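Local coordinates for protein insecticyanin-A (Manduca sexta, PDB 1Z24) that binds the blue bile pigment biliverdin IX gamma and, mixed with lipoprotein-bound carotenes, gives hornworms their green camouflage colour, at residues Tyr82-Phe94 against Val98-Tyr110. Sequence-based numbering, arbitrary orientation.
Sequences YTKQGKYVMTFKF and VVNLVPWVLATDY. With BLV (biliverdin IX gamma chromophore), chain B.
Lys-87 lies over one face of the Trp-104 indole, a worked example of a lysine chain resting on an aromatic surface, with Val-102 O at the indole edge, in the ring plane. Lys-87 CE sits 3.6 Å from the centroid of the six-membered ring, almost on the ring normal, and NZ beyond it makes a cation-pi contact. The chain runs extended from the backbone until the bend at chi3 (-65°) swings CE over the six-membered ring, while NZ also forms a salt bridge with Asp-79. Without the indole, as with an alanine here, the lysine chain is likely to lose its platform, keeping only the tie to Asp-79 of the contacts just described. The Tyr-88 ring takes Pro-103 CD over one face, offset toward the rim, as a CH-pi contact (4.0 Å to the centroid), and Val-105 CG2 at its edge; its hydroxyl is hydrogen-bonded to Tyr-48 and Asn-116. Phe-94 turns one face to a propionate of biliverdin, its CZ 3.6 Å from BLV CGD, and meets Val-99 CG2 obliquely.

Strands 88-94 and 97-108 form an antiparallel hairpin in the wall of the lipocalin barrel. Met-90 and Leu-101 are a hydrogen-bonded pair, as are Phe-92 and Val-99. Met-90, Leu-101 and Pro-103 line the pigment pocket: Met-90 CE packs on Pro-103 CG (3.8 Å), and Leu-101 CD1 approaches BLV OD. On the face opposite Met-90 and Leu-101, in the non-hydrogen-bonded pair Thr-91 and Asn-100, OG1 donates to OD1 (2.8 Å) in the carbonyl plane. Regular pairing breaks at Pro-103, whose O accepts a weak bond from Tyr-88 N; then Val-105 N donates to Gly-86 O at 2.8 Å.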
loop_
_atom_site.group_PDB
_atom_site.type_symbol
_atom_site.label_atom_id
_atom_site.label_comp_id
_atom_site.label_asym_id
_atom_site.label_seq_id
_atom_site.Cartn_x
_atom_site.Cartn_y
_atom_site.Cartn_z
ATOM N N TYR A 82 -9.750 14.466 17.129
ATOM C CA TYR A 82 -10.408 13.371 17.771
ATOM C C TYR A 82 -9.517 12.194 18.032
ATOM O O TYR A 82 -9.662 11.505 19.056
ATOM C CB TYR A 82 -11.562 12.915 16.854
ATOM C CG TYR A 82 -12.713 13.886 16.972
ATOM C CD1 TYR A 82 -12.797 14.945 16.052
ATOM C CD2 TYR A 82 -13.697 13.736 17.972
ATOM C CE1 TYR A 82 -13.833 15.881 16.143
ATOM C CE2 TYR A 82 -14.732 14.678 18.077
ATOM C CZ TYR A 82 -14.773 15.748 17.170
ATOM O OH TYR A 82 -15.760 16.643 17.242
ATOM N N THR A 83 -8.612 11.943 17.098
ATOM C CA THR A 83 -7.744 10.807 17.293
ATOM C C THR A 83 -6.474 11.194 18.036
ATOM O O THR A 83 -5.815 10.343 18.577
ATOM C CB THR A 83 -7.327 10.129 15.981
ATOM O OG1 THR A 83 -6.612 11.122 15.201
ATOM C CG2 THR A 83 -8.528 9.636 15.177
ATOM N N LYS A 84 -6.120 12.463 18.059
ATOM C CA LYS A 84 -4.886 12.894 18.739
ATOM C C LYS A 84 -3.635 12.495 17.960
ATOM O O LYS A 84 -2.532 12.494 18.519
ATOM C CB LYS A 84 -4.745 12.422 20.171
ATOM C CG LYS A 84 -6.063 12.559 20.913
ATOM C CD LYS A 84 -6.554 13.986 20.935
ATOM C CE LYS A 84 -7.742 14.252 21.858
ATOM N NZ LYS A 84 -8.932 13.414 21.547
ATOM N N GLN A 85 -3.824 12.150 16.669
ATOM C CA GLN A 85 -2.699 11.750 15.801
ATOM C C GLN A 85 -1.934 12.951 15.229
ATOM O O GLN A 85 -2.416 14.108 15.251
ATOM C CB GLN A 85 -3.113 10.771 14.707
ATOM C CG GLN A 85 -3.548 9.366 15.203
ATOM C CD GLN A 85 -4.408 8.778 14.114
ATOM O OE1 GLN A 85 -4.555 9.399 13.052
ATOM N NE2 GLN A 85 -4.969 7.620 14.323
ATOM N N GLY A 86 -0.725 12.720 14.691
ATOM C CA GLY A 86 0.044 13.857 14.160
ATOM C C GLY A 86 -0.238 14.188 12.718
ATOM O O GLY A 86 0.324 13.621 11.743
ATOM N N LYS A 87 -1.152 15.111 12.617
ATOM C CA LYS A 87 -1.611 15.589 11.347
ATOM C C LYS A 87 -2.003 17.037 11.541
ATOM O O LYS A 87 -2.796 17.375 12.434
ATOM C CB LYS A 87 -2.755 14.638 10.926
ATOM C CG LYS A 87 -3.010 14.705 9.429
ATOM C CD LYS A 87 -4.278 13.968 9.003
ATOM C CE LYS A 87 -4.241 12.469 9.230
ATOM N NZ LYS A 87 -5.478 11.832 8.700
ATOM N N TYR A 88 -1.429 17.917 10.723
ATOM C CA TYR A 88 -1.716 19.329 10.848
ATOM C C TYR A 88 -1.944 20.025 9.517
ATOM O O TYR A 88 -1.583 19.555 8.436
ATOM C CB TYR A 88 -0.649 20.001 11.777
ATOM C CG TYR A 88 0.745 19.986 11.218
ATOM C CD1 TYR A 88 1.230 21.041 10.427
ATOM C CD2 TYR A 88 1.561 18.867 11.425
ATOM C CE1 TYR A 88 2.536 21.054 9.914
ATOM C CE2 TYR A 88 2.857 18.844 10.907
ATOM C CZ TYR A 88 3.333 19.930 10.167
ATOM O OH TYR A 88 4.606 19.848 9.656
ATOM N N VAL A 89 -2.562 21.178 9.609
ATOM C CA VAL A 89 -2.859 21.960 8.426
ATOM C C VAL A 89 -2.185 23.311 8.503
ATOM O O VAL A 89 -2.215 23.929 9.562
ATOM C CB VAL A 89 -4.350 22.257 8.393
ATOM C CG1 VAL A 89 -4.729 23.041 7.102
ATOM C CG2 VAL A 89 -5.119 20.947 8.659
ATOM N N MET A 90 -1.585 23.716 7.364
ATOM C CA MET A 90 -0.900 24.973 7.189
ATOM C C MET A 90 -1.681 25.711 6.138
ATOM O O MET A 90 -1.898 25.195 5.053
ATOM C CB MET A 90 0.511 24.741 6.719
ATOM C CG MET A 90 1.284 23.990 7.802
ATOM S SD MET A 90 3.043 23.939 7.338
ATOM C CE MET A 90 3.063 22.859 5.843
ATOM N N THR A 91 -2.135 26.896 6.485
ATOM C CA THR A 91 -2.900 27.640 5.560
ATOM C C THR A 91 -2.165 28.873 5.225
ATOM O O THR A 91 -1.742 29.665 6.093
ATOM C CB THR A 91 -4.170 28.043 6.242
ATOM O OG1 THR A 91 -4.886 26.866 6.628
ATOM C CG2 THR A 91 -4.987 28.913 5.286
ATOM N N PHE A 92 -2.015 29.001 3.936
ATOM C CA PHE A 92 -1.323 30.145 3.324
ATOM C C PHE A 92 -2.214 30.873 2.314
ATOM O O PHE A 92 -3.001 30.246 1.628
ATOM C CB PHE A 92 -0.082 29.698 2.521
ATOM C CG PHE A 92 0.893 29.060 3.430
ATOM C CD1 PHE A 92 1.671 29.826 4.305
ATOM C CD2 PHE A 92 0.967 27.665 3.443
ATOM C CE1 PHE A 92 2.565 29.184 5.161
ATOM C CE2 PHE A 92 1.869 27.002 4.287
ATOM C CZ PHE A 92 2.650 27.788 5.132
ATOM N N LYS A 93 -2.094 32.191 2.204
ATOM C CA LYS A 93 -2.919 32.914 1.257
ATOM C C LYS A 93 -2.081 33.669 0.251
ATOM O O LYS A 93 -1.157 34.368 0.646
ATOM C CB LYS A 93 -3.786 33.912 1.980
ATOM C CG LYS A 93 -4.759 33.289 2.959
ATOM C CD LYS A 93 -5.498 34.285 3.849
ATOM C CE LYS A 93 -6.598 33.655 4.690
ATOM N NZ LYS A 93 -6.661 34.264 6.031
ATOM N N PHE A 94 -2.395 33.519 -1.048
ATOM C CA PHE A 94 -1.684 34.229 -2.082
ATOM C C PHE A 94 -2.792 35.034 -2.660
ATOM O O PHE A 94 -3.555 34.486 -3.467
ATOM C CB PHE A 94 -1.220 33.218 -3.092
ATOM C CG PHE A 94 -0.343 32.283 -2.382
ATOM C CD1 PHE A 94 -0.922 31.127 -1.860
ATOM C CD2 PHE A 94 1.018 32.559 -2.205
ATOM C CE1 PHE A 94 -0.136 30.199 -1.175
ATOM C CE2 PHE A 94 1.816 31.632 -1.522
ATOM C CZ PHE A 94 1.228 30.467 -1.012
ATOM N N VAL A 98 -6.227 30.463 -1.592
ATOM C CA VAL A 98 -6.009 29.922 -0.258
ATOM C C VAL A 98 -5.550 28.472 -0.360
ATOM O O VAL A 98 -6.197 27.632 -0.991
ATOM C CB VAL A 98 -7.259 30.025 0.621
ATOM C CG1 VAL A 98 -7.194 29.057 1.763
ATOM C CG2 VAL A 98 -7.488 31.421 1.142
ATOM N N VAL A 99 -4.422 28.181 0.269
ATOM C CA VAL A 99 -3.864 26.845 0.274
ATOM C C VAL A 99 -3.895 26.220 1.689
ATOM O O VAL A 99 -3.580 26.875 2.691
ATOM C CB VAL A 99 -2.464 27.027 -0.278
ATOM C CG1 VAL A 99 -1.651 25.797 0.018
ATOM C CG2 VAL A 99 -2.533 27.335 -1.801
ATOM N N ASN A 100 -4.304 24.950 1.746
ATOM C CA ASN A 100 -4.373 24.161 2.970
ATOM C C ASN A 100 -3.486 22.920 2.859
ATOM O O ASN A 100 -3.885 21.892 2.341
ATOM C CB ASN A 100 -5.760 23.745 3.298
ATOM C CG ASN A 100 -6.582 24.984 3.569
ATOM O OD1 ASN A 100 -6.432 25.685 4.549
ATOM N ND2 ASN A 100 -7.432 25.319 2.660
ATOM N N LEU A 101 -2.257 23.039 3.340
ATOM C CA LEU A 101 -1.308 21.934 3.295
ATOM C C LEU A 101 -1.433 21.046 4.515
ATOM O O LEU A 101 -1.578 21.517 5.669
ATOM C CB LEU A 101 0.157 22.339 3.064
ATOM C CG LEU A 101 0.301 23.344 1.900
ATOM C CD1 LEU A 101 1.761 23.752 1.764
ATOM C CD2 LEU A 101 -0.134 22.675 0.571
ATOM N N VAL A 102 -1.341 19.741 4.241
ATOM C CA VAL A 102 -1.484 18.802 5.289
ATOM C C VAL A 102 -0.407 17.755 5.440
ATOM O O VAL A 102 -0.557 16.660 4.911
ATOM C CB VAL A 102 -2.884 18.100 5.138
ATOM C CG1 VAL A 102 -3.146 17.163 6.315
ATOM C CG2 VAL A 102 -4.059 19.055 5.027
ATOM N N PRO A 103 0.634 18.047 6.200
ATOM C CA PRO A 103 1.650 17.036 6.391
ATOM C C PRO A 103 1.239 16.019 7.465
ATOM O O PRO A 103 0.602 16.325 8.463
ATOM C CB PRO A 103 2.864 17.780 6.924
ATOM C CG PRO A 103 2.515 19.267 6.860
ATOM C CD PRO A 103 1.004 19.318 6.887
ATOM N N TRP A 104 1.596 14.795 7.251
ATOM C CA TRP A 104 1.301 13.773 8.203
ATOM C C TRP A 104 2.625 13.464 8.914
ATOM O O TRP A 104 3.645 13.268 8.272
ATOM C CB TRP A 104 0.903 12.422 7.507
ATOM C CG TRP A 104 -0.414 12.528 6.814
ATOM C CD1 TRP A 104 -0.827 13.602 6.077
ATOM C CD2 TRP A 104 -1.461 11.561 6.749
ATOM N NE1 TRP A 104 -2.081 13.377 5.573
ATOM C CE2 TRP A 104 -2.485 12.097 5.947
ATOM C CE3 TRP A 104 -1.602 10.270 7.223
ATOM C CZ2 TRP A 104 -3.660 11.367 5.640
ATOM C CZ3 TRP A 104 -2.752 9.553 6.969
ATOM C CH2 TRP A 104 -3.758 10.090 6.159
ATOM N N VAL A 105 2.620 13.408 10.234
ATOM C CA VAL A 105 3.826 13.104 10.992
ATOM C C VAL A 105 3.835 11.625 11.298
ATOM O O VAL A 105 3.044 11.127 12.115
ATOM C CB VAL A 105 3.896 13.896 12.335
ATOM C CG1 VAL A 105 5.284 13.709 13.052
ATOM C CG2 VAL A 105 3.786 15.363 11.921
ATOM N N LEU A 106 4.729 10.913 10.618
ATOM C CA LEU A 106 4.826 9.478 10.838
ATOM C C LEU A 106 5.483 9.133 12.171
ATOM O O LEU A 106 5.128 8.172 12.847
ATOM C CB LEU A 106 5.724 8.855 9.755
ATOM C CG LEU A 106 5.209 9.025 8.344
ATOM C CD1 LEU A 106 5.879 8.038 7.384
ATOM C CD2 LEU A 106 3.699 8.901 8.370
ATOM N N ALA A 107 6.473 9.915 12.540
ATOM C CA ALA A 107 7.201 9.699 13.795
ATOM C C ALA A 107 8.092 10.887 14.183
ATOM O O ALA A 107 8.604 11.620 13.347
ATOM C CB ALA A 107 8.236 8.620 13.527
ATOM N N THR A 108 8.270 11.063 15.482
ATOM C CA THR A 108 9.096 12.118 15.990
ATOM C C THR A 108 9.365 11.949 17.479
ATOM O O THR A 108 8.559 11.395 18.250
ATOM C CB THR A 108 8.317 13.428 15.876
ATOM O OG1 THR A 108 9.197 14.478 16.251
ATOM C CG2 THR A 108 7.075 13.486 16.810
ATOM N N ASP A 109 10.511 12.466 17.887
ATOM C CA ASP A 109 10.875 12.447 19.310
ATOM C C ASP A 109 10.749 13.866 19.873
ATOM O O ASP A 109 11.156 14.145 20.974
ATOM C CB ASP A 109 12.231 11.975 19.717
ATOM C CG ASP A 109 13.296 12.809 19.114
ATOM O OD1 ASP A 109 13.119 13.751 18.342
ATOM O OD2 ASP A 109 14.417 12.395 19.529
ATOM N N TYR A 110 10.181 14.772 19.069
ATOM C CA TYR A 110 9.937 16.177 19.388
ATOM C C TYR A 110 11.165 17.076 19.599
ATOM O O TYR A 110 11.178 18.215 19.141
ATOM C CB TYR A 110 8.977 16.354 20.555
ATOM C CG TYR A 110 7.659 15.668 20.362
ATOM C CD1 TYR A 110 6.708 16.342 19.596
ATOM C CD2 TYR A 110 7.350 14.412 20.910
ATOM C CE1 TYR A 110 5.440 15.798 19.385
ATOM C CE2 TYR A 110 6.094 13.841 20.684
ATOM C CZ TYR A 110 5.151 14.542 19.921
ATOM O OH TYR A 110 3.932 13.984 19.676
HETATM N NA BLV B . 4.667 21.300 1.078
HETATM C C1A BLV B . 3.808 21.024 0.067
HETATM C C2A BLV B . 2.765 20.080 0.430
HETATM C C3A BLV B . 2.995 19.774 1.739
HETATM C C4A BLV B . 4.196 20.538 2.127
HETATM C CMA BLV B . 2.251 18.755 2.682
HETATM O OA BLV B . 3.909 21.536 -1.028
HETATM C CAA BLV B . 1.729 19.539 -0.469
HETATM C CBA BLV B . 2.476 18.523 -1.281
HETATM C CGA BLV B . 1.563 18.024 -2.400
HETATM O O1A BLV B . 1.011 16.959 -2.344
HETATM O O2A BLV B . 1.370 18.731 -3.339
HETATM C CHB BLV B . 4.768 20.451 3.395
HETATM N NB BLV B . 6.622 22.040 3.261
HETATM C C1B BLV B . 5.982 20.959 3.828
HETATM C C2B BLV B . 6.723 20.454 4.957
HETATM C C3B BLV B . 7.803 21.230 5.054
HETATM C C4B BLV B . 7.742 22.219 3.972
HETATM C CMB BLV B . 6.328 19.287 5.848
HETATM C CAB BLV B . 8.896 21.100 6.071
HETATM C CBB BLV B . 10.154 21.287 5.555
HETATM C CHC BLV B . 8.693 23.234 3.798
HETATM N NC BLV B . 8.085 24.461 1.800
HETATM C C1C BLV B . 8.744 24.322 2.976
HETATM C C2C BLV B . 9.588 25.495 3.258
HETATM C C3C BLV B . 9.455 26.411 2.296
HETATM C C4C BLV B . 8.477 25.746 1.344
HETATM C CMC BLV B . 10.362 25.665 4.478
HETATM C CAC BLV B . 10.078 27.797 2.038
HETATM C CBC BLV B . 9.433 28.715 1.280
HETATM C CHD BLV B . 8.069 26.289 0.075
HETATM N ND BLV B . 5.749 25.441 0.028
HETATM C C1D BLV B . 6.833 26.177 -0.529
HETATM C C2D BLV B . 6.405 26.818 -1.811
HETATM C C3D BLV B . 5.089 26.474 -2.025
HETATM C C4D BLV B . 4.723 25.649 -0.887
HETATM C CMD BLV B . 7.225 27.661 -2.738
HETATM O OD BLV B . 3.617 25.186 -0.743
HETATM C CAD BLV B . 4.235 26.885 -3.158
HETATM C CBD BLV B . 3.316 27.991 -2.676
HETATM C CGD BLV B . 2.223 28.337 -3.752
HETATM O O1D BLV B . 2.407 29.231 -4.516
HETATM O O2D BLV B . 1.195 27.693 -3.844
#